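Local coordinates for S-layer domain-containing protein (Ruminiclostridium thermocellum ATCC 27405, PDB 4QVS), which is of unknown function but carries a concanavalin A-like lectin/glucanase domain, a fold that often binds carbohydrate, and is probably part of a cell-surface S-layer protein, at the interface of chains A and B. Residues are numbered along the deposited sequence; one frame, centred on the assembly and turned at random. Chains: chain A/B, S-layer domain-containing protein.

Contact 1: the interface of chains A and B. Residues chain A 11, 73-76, 88; chain B 201-205.
The ring of B:Phe204, within the concanavalin A-like beta-sandwich, has A:Ile73 above one face at its CZ end and A:Phe75 beside its CD2-CE2 edge, on the same side of the plane. CG2 of A:Ile73 sits 3.6 Å from B:Phe204 CZ. Along the CD2-CE2 edge, A:Phe75 keeps the same heading as its neighbour; its CB lies 3.6 Å from B:Phe204 CD2. The two rings are roughly parallel but well offset, meeting through CD1 of A:Phe75 and CE2 of B:Phe204. CG of B:Phe204 is anti to its backbone N (chi1 -166°), which lays the ring along its neighbours. Beyond CZ stands A:Phe88. A:Phe11 lies across the ring plane from A:Ile73, but its CE2 meets the base of the side chain, 4.0 Å from B:Phe204 CB, and does not cover the ring. Flat and branched apolar groups suit this place because they pack without polar partners. CD1 of B:Ile201 adds another such contact, against A:Phe75 CD2.

Backbone bonds join strand A:71-79 antiparallel to B:200-207. A:Ala74 N donates to B:Arg205 O at 2.9 Å, and B:Arg205 N returns a bond to A:Ala74 O. A:Trp76 and B:Asp202 exchange a similar pair, with A:Trp76 N 3.0 Å from B:Asp202 O. Between these pairs chain B has one residue more than chain A, a beta-bulge. There B:Asp203 takes positive phi (42°), a backbone shape that aspartate tolerates comparatively well, and its N donates to the B:Asp202 carboxylate OD1 at 2.9 Å.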
# COMPACT_ATOMS: atom_id res chain seq x y z
N PHE A 11 23.18 -6.43 -15.16
CA PHE A 11 23.03 -7.87 -15.17
C PHE A 11 22.64 -8.48 -16.53
O PHE A 11 21.82 -9.42 -16.57
CB PHE A 11 22.00 -8.31 -14.12
CG PHE A 11 22.34 -7.94 -12.70
CD1 PHE A 11 23.49 -8.47 -12.08
CD2 PHE A 11 21.50 -7.14 -11.95
CE1 PHE A 11 23.77 -8.15 -10.77
CE2 PHE A 11 21.81 -6.82 -10.62
CZ PHE A 11 22.97 -7.33 -10.04
N ILE A 73 19.44 3.95 -3.16
CA ILE A 73 19.53 2.63 -3.67
C ILE A 73 18.25 2.39 -4.44
O ILE A 73 17.15 2.49 -3.87
CB ILE A 73 19.62 1.55 -2.58
CG1 ILE A 73 20.89 1.79 -1.77
CG2 ILE A 73 19.68 0.19 -3.26
CD1 ILE A 73 20.95 0.99 -0.49
N ALA A 74 18.40 2.00 -5.70
CA ALA A 74 17.23 1.84 -6.53
C ALA A 74 17.41 0.71 -7.49
O ALA A 74 18.49 0.48 -8.02
CB ALA A 74 16.98 3.13 -7.28
N PHE A 75 16.33 -0.01 -7.72
CA PHE A 75 16.38 -1.13 -8.60
C PHE A 75 14.99 -1.53 -9.01
O PHE A 75 14.02 -1.16 -8.40
CB PHE A 75 17.01 -2.30 -7.86
CG PHE A 75 16.31 -2.60 -6.57
CD1 PHE A 75 16.60 -1.87 -5.42
CD2 PHE A 75 15.31 -3.57 -6.52
CE1 PHE A 75 15.93 -2.12 -4.24
CE2 PHE A 75 14.63 -3.81 -5.34
CZ PHE A 75 14.93 -3.09 -4.21
N TRP A 76 14.95 -2.39 -10.00
CA TRP A 76 13.70 -3.00 -10.41
C TRP A 76 13.63 -4.38 -9.80
O TRP A 76 14.65 -5.08 -9.78
CB TRP A 76 13.69 -3.17 -11.91
CG TRP A 76 13.36 -1.96 -12.64
CD1 TRP A 76 14.21 -1.03 -13.17
CD2 TRP A 76 12.01 -1.55 -12.98
NE1 TRP A 76 13.46 -0.04 -13.82
CE2 TRP A 76 12.12 -0.34 -13.71
CE3 TRP A 76 10.75 -2.08 -12.72
CZ2 TRP A 76 10.97 0.36 -14.20
CZ3 TRP A 76 9.59 -1.38 -13.21
CH2 TRP A 76 9.73 -0.18 -13.94
N PHE A 88 17.90 -6.50 0.08
CA PHE A 88 19.32 -6.13 0.13
C PHE A 88 19.80 -5.96 1.59
O PHE A 88 19.00 -5.71 2.51
CB PHE A 88 19.73 -4.93 -0.76
CG PHE A 88 19.26 -3.59 -0.30
CD1 PHE A 88 19.73 -3.02 0.87
CD2 PHE A 88 18.37 -2.85 -1.09
CE1 PHE A 88 19.30 -1.78 1.29
CE2 PHE A 88 17.97 -1.60 -0.69
CZ PHE A 88 18.42 -1.06 0.49
N ILE B 201 15.58 -9.40 -10.42
CA ILE B 201 16.13 -8.07 -10.09
C ILE B 201 16.86 -7.54 -11.29
O ILE B 201 17.54 -8.30 -11.97
CB ILE B 201 17.19 -8.15 -8.96
CG1 ILE B 201 16.55 -8.60 -7.65
CG2 ILE B 201 17.90 -6.78 -8.77
CD1 ILE B 201 15.79 -7.54 -6.89
N ASP B 202 16.78 -6.23 -11.52
CA ASP B 202 17.49 -5.65 -12.67
C ASP B 202 17.87 -4.22 -12.31
O ASP B 202 17.29 -3.62 -11.43
CB ASP B 202 16.61 -5.70 -13.93
CG ASP B 202 17.41 -5.80 -15.25
OD1 ASP B 202 18.60 -5.42 -15.34
OD2 ASP B 202 16.82 -6.28 -16.25
N ASP B 203 18.83 -3.70 -13.06
CA ASP B 203 19.31 -2.33 -12.93
C ASP B 203 19.47 -1.90 -11.51
O ASP B 203 18.86 -0.93 -11.09
CB ASP B 203 18.40 -1.34 -13.74
CG ASP B 203 18.49 -1.56 -15.22
OD1 ASP B 203 19.57 -1.92 -15.72
OD2 ASP B 203 17.48 -1.35 -15.92
N PHE B 204 20.36 -2.61 -10.76
CA PHE B 204 20.58 -2.26 -9.38
C PHE B 204 21.54 -1.07 -9.39
O PHE B 204 22.65 -1.15 -9.94
CB PHE B 204 21.15 -3.43 -8.61
CG PHE B 204 21.09 -3.25 -7.14
CD1 PHE B 204 22.11 -2.63 -6.46
CD2 PHE B 204 20.02 -3.74 -6.42
CE1 PHE B 204 22.07 -2.49 -5.09
CE2 PHE B 204 19.96 -3.62 -5.05
CZ PHE B 204 20.99 -2.99 -4.38
N ARG B 205 21.14 0.00 -8.74
CA ARG B 205 21.86 1.26 -8.80
C ARG B 205 22.01 1.87 -7.45
O ARG B 205 21.17 1.69 -6.57
CB ARG B 205 21.13 2.24 -9.71
CG ARG B 205 20.78 1.61 -11.03
CD ARG B 205 20.20 2.57 -12.05
NE ARG B 205 21.17 3.60 -12.35
CZ ARG B 205 21.15 4.33 -13.46
NH1 ARG B 205 20.23 4.14 -14.41
NH2 ARG B 205 22.10 5.25 -13.62

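Contact 2: the interface of chains A and B. Residues chain A 138-140, 203, 216, 219; chain B 72-75.
B:Phe75 and A:Val139 run alongside each other in the same direction, where strands B:71-79 and A:137-144 pair antiparallel. At the base of the phenylalanine, CB lies 4.0 Å from the carbonyl O of A:Asp203. A chi1 of 54° wedges CG between the backbone N and C, and from there the ring swings alongside the valine. CD1 and CE1 pass the backbone O of A:Val139, which stands 3.8 Å above the ring plane, nearer the ring's edge than its centre. On the other flank CE2 reaches A:Val139 CB, and the tip atom CZ touches that same CB at 3.8 Å and also CG1. A compact branched side chain suits a neighbour this broad and flat.

The backbones of the same two residues are bound both ways: A:Val139 N donates to B:Phe75 O at 2.7 Å, nearly straight, and B:Phe75 N to A:Val139 O.

One step along each strand, small residues let the partners draw close, with A:Ala140 CB 3.7 Å from B:Ala74 CB. CE1 of A:His138 and CD1 of A:Leu219 also close on this methyl, and the backbone C of A:Leu219 lies over the centre of the imidazole face. Farther out, A:Ile216 CD1 meets B:Thr72 CG2 tip to tip at 4.1 Å. Thus helix A:213-219, the last element of its chain, packs beside A:137-144 where the partner's strand joins the sheet of the sandwich.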
# COMPACT_ATOMS: atom_id res chain seq x y z
N HIS A 138 -10.39 -3.14 8.17
CA HIS A 138 -11.20 -2.01 8.57
C HIS A 138 -10.84 -0.83 7.69
O HIS A 138 -9.68 -0.54 7.49
CB HIS A 138 -10.99 -1.64 10.04
CG HIS A 138 -11.95 -0.59 10.52
ND1 HIS A 138 -11.60 0.74 10.63
CD2 HIS A 138 -13.26 -0.67 10.86
CE1 HIS A 138 -12.65 1.44 11.03
NE2 HIS A 138 -13.67 0.60 11.19
N VAL A 139 -11.84 -0.15 7.14
CA VAL A 139 -11.56 1.02 6.34
C VAL A 139 -12.29 2.24 6.88
O VAL A 139 -13.42 2.13 7.31
CB VAL A 139 -11.95 0.79 4.88
CG1 VAL A 139 -11.69 2.05 4.06
CG2 VAL A 139 -11.18 -0.39 4.29
N ALA A 140 -11.65 3.40 6.82
CA ALA A 140 -12.30 4.64 7.25
C ALA A 140 -11.82 5.80 6.40
O ALA A 140 -10.71 5.77 5.87
CB ALA A 140 -12.03 4.91 8.71
N ASP A 203 -20.51 -3.62 10.26
CA ASP A 203 -20.40 -2.43 11.11
C ASP A 203 -20.18 -1.18 10.33
O ASP A 203 -19.18 -0.50 10.54
CB ASP A 203 -19.32 -2.64 12.21
CG ASP A 203 -19.70 -3.70 13.20
OD1 ASP A 203 -20.89 -3.84 13.51
OD2 ASP A 203 -18.79 -4.39 13.71
N ILE A 216 -9.88 6.08 15.40
CA ILE A 216 -9.98 5.13 14.29
C ILE A 216 -9.43 3.76 14.70
O ILE A 216 -10.10 2.73 14.48
CB ILE A 216 -9.32 5.68 13.00
CG1 ILE A 216 -10.06 6.91 12.48
CG2 ILE A 216 -9.32 4.63 11.89
CD1 ILE A 216 -11.56 6.71 12.34
N LEU A 219 -11.85 1.64 16.64
CA LEU A 219 -12.86 0.96 15.80
C LEU A 219 -12.26 -0.27 15.10
O LEU A 219 -12.91 -1.33 15.01
CB LEU A 219 -13.38 1.85 14.70
CG LEU A 219 -14.13 3.09 15.12
CD1 LEU A 219 -14.70 3.73 13.84
CD2 LEU A 219 -15.24 2.73 16.10
N THR B 72 -16.96 11.18 9.35
CA THR B 72 -16.27 9.93 9.22
C THR B 72 -17.19 8.83 8.70
O THR B 72 -18.34 8.73 9.10
CB THR B 72 -15.65 9.45 10.58
OG1 THR B 72 -14.83 10.48 11.13
CG2 THR B 72 -14.82 8.22 10.38
N ILE B 73 -16.68 8.05 7.77
CA ILE B 73 -17.35 6.88 7.32
C ILE B 73 -16.39 5.74 7.56
O ILE B 73 -15.26 5.74 7.03
CB ILE B 73 -17.69 6.89 5.82
CG1 ILE B 73 -18.63 8.06 5.54
CG2 ILE B 73 -18.36 5.57 5.47
CD1 ILE B 73 -18.80 8.36 4.08
N ALA B 74 -16.86 4.73 8.28
CA ALA B 74 -15.97 3.64 8.64
C ALA B 74 -16.71 2.34 8.66
O ALA B 74 -17.86 2.27 9.07
CB ALA B 74 -15.36 3.93 9.99
N PHE B 75 -16.03 1.30 8.22
CA PHE B 75 -16.64 0.01 8.18
C PHE B 75 -15.59 -1.05 8.02
O PHE B 75 -14.47 -0.78 7.65
CB PHE B 75 -17.55 -0.06 6.96
CG PHE B 75 -16.84 0.30 5.69
CD1 PHE B 75 -16.65 1.63 5.33
CD2 PHE B 75 -16.28 -0.69 4.88
CE1 PHE B 75 -15.97 1.97 4.18
CE2 PHE B 75 -15.59 -0.36 3.74
CZ PHE B 75 -15.42 0.96 3.39

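The C-alpha centres of contact 1 and contact 2 lie about 38 Å apart, in separate lobes of the dimer, yet both use strand 71-79: chain A supplies it in contact 1, chain B in contact 2. By the two-fold symmetry, each such strand is flanked by strands 200-207 and 137-144 of the other chain, and Asp203 takes part in both contacts. Each sandwich is therefore built from pieces of two chains, an arrangement that resembles domain swapping. The crystal structure alone does not prove that the dimer persists in solution, although continuous sheets across chains suggest a firm association.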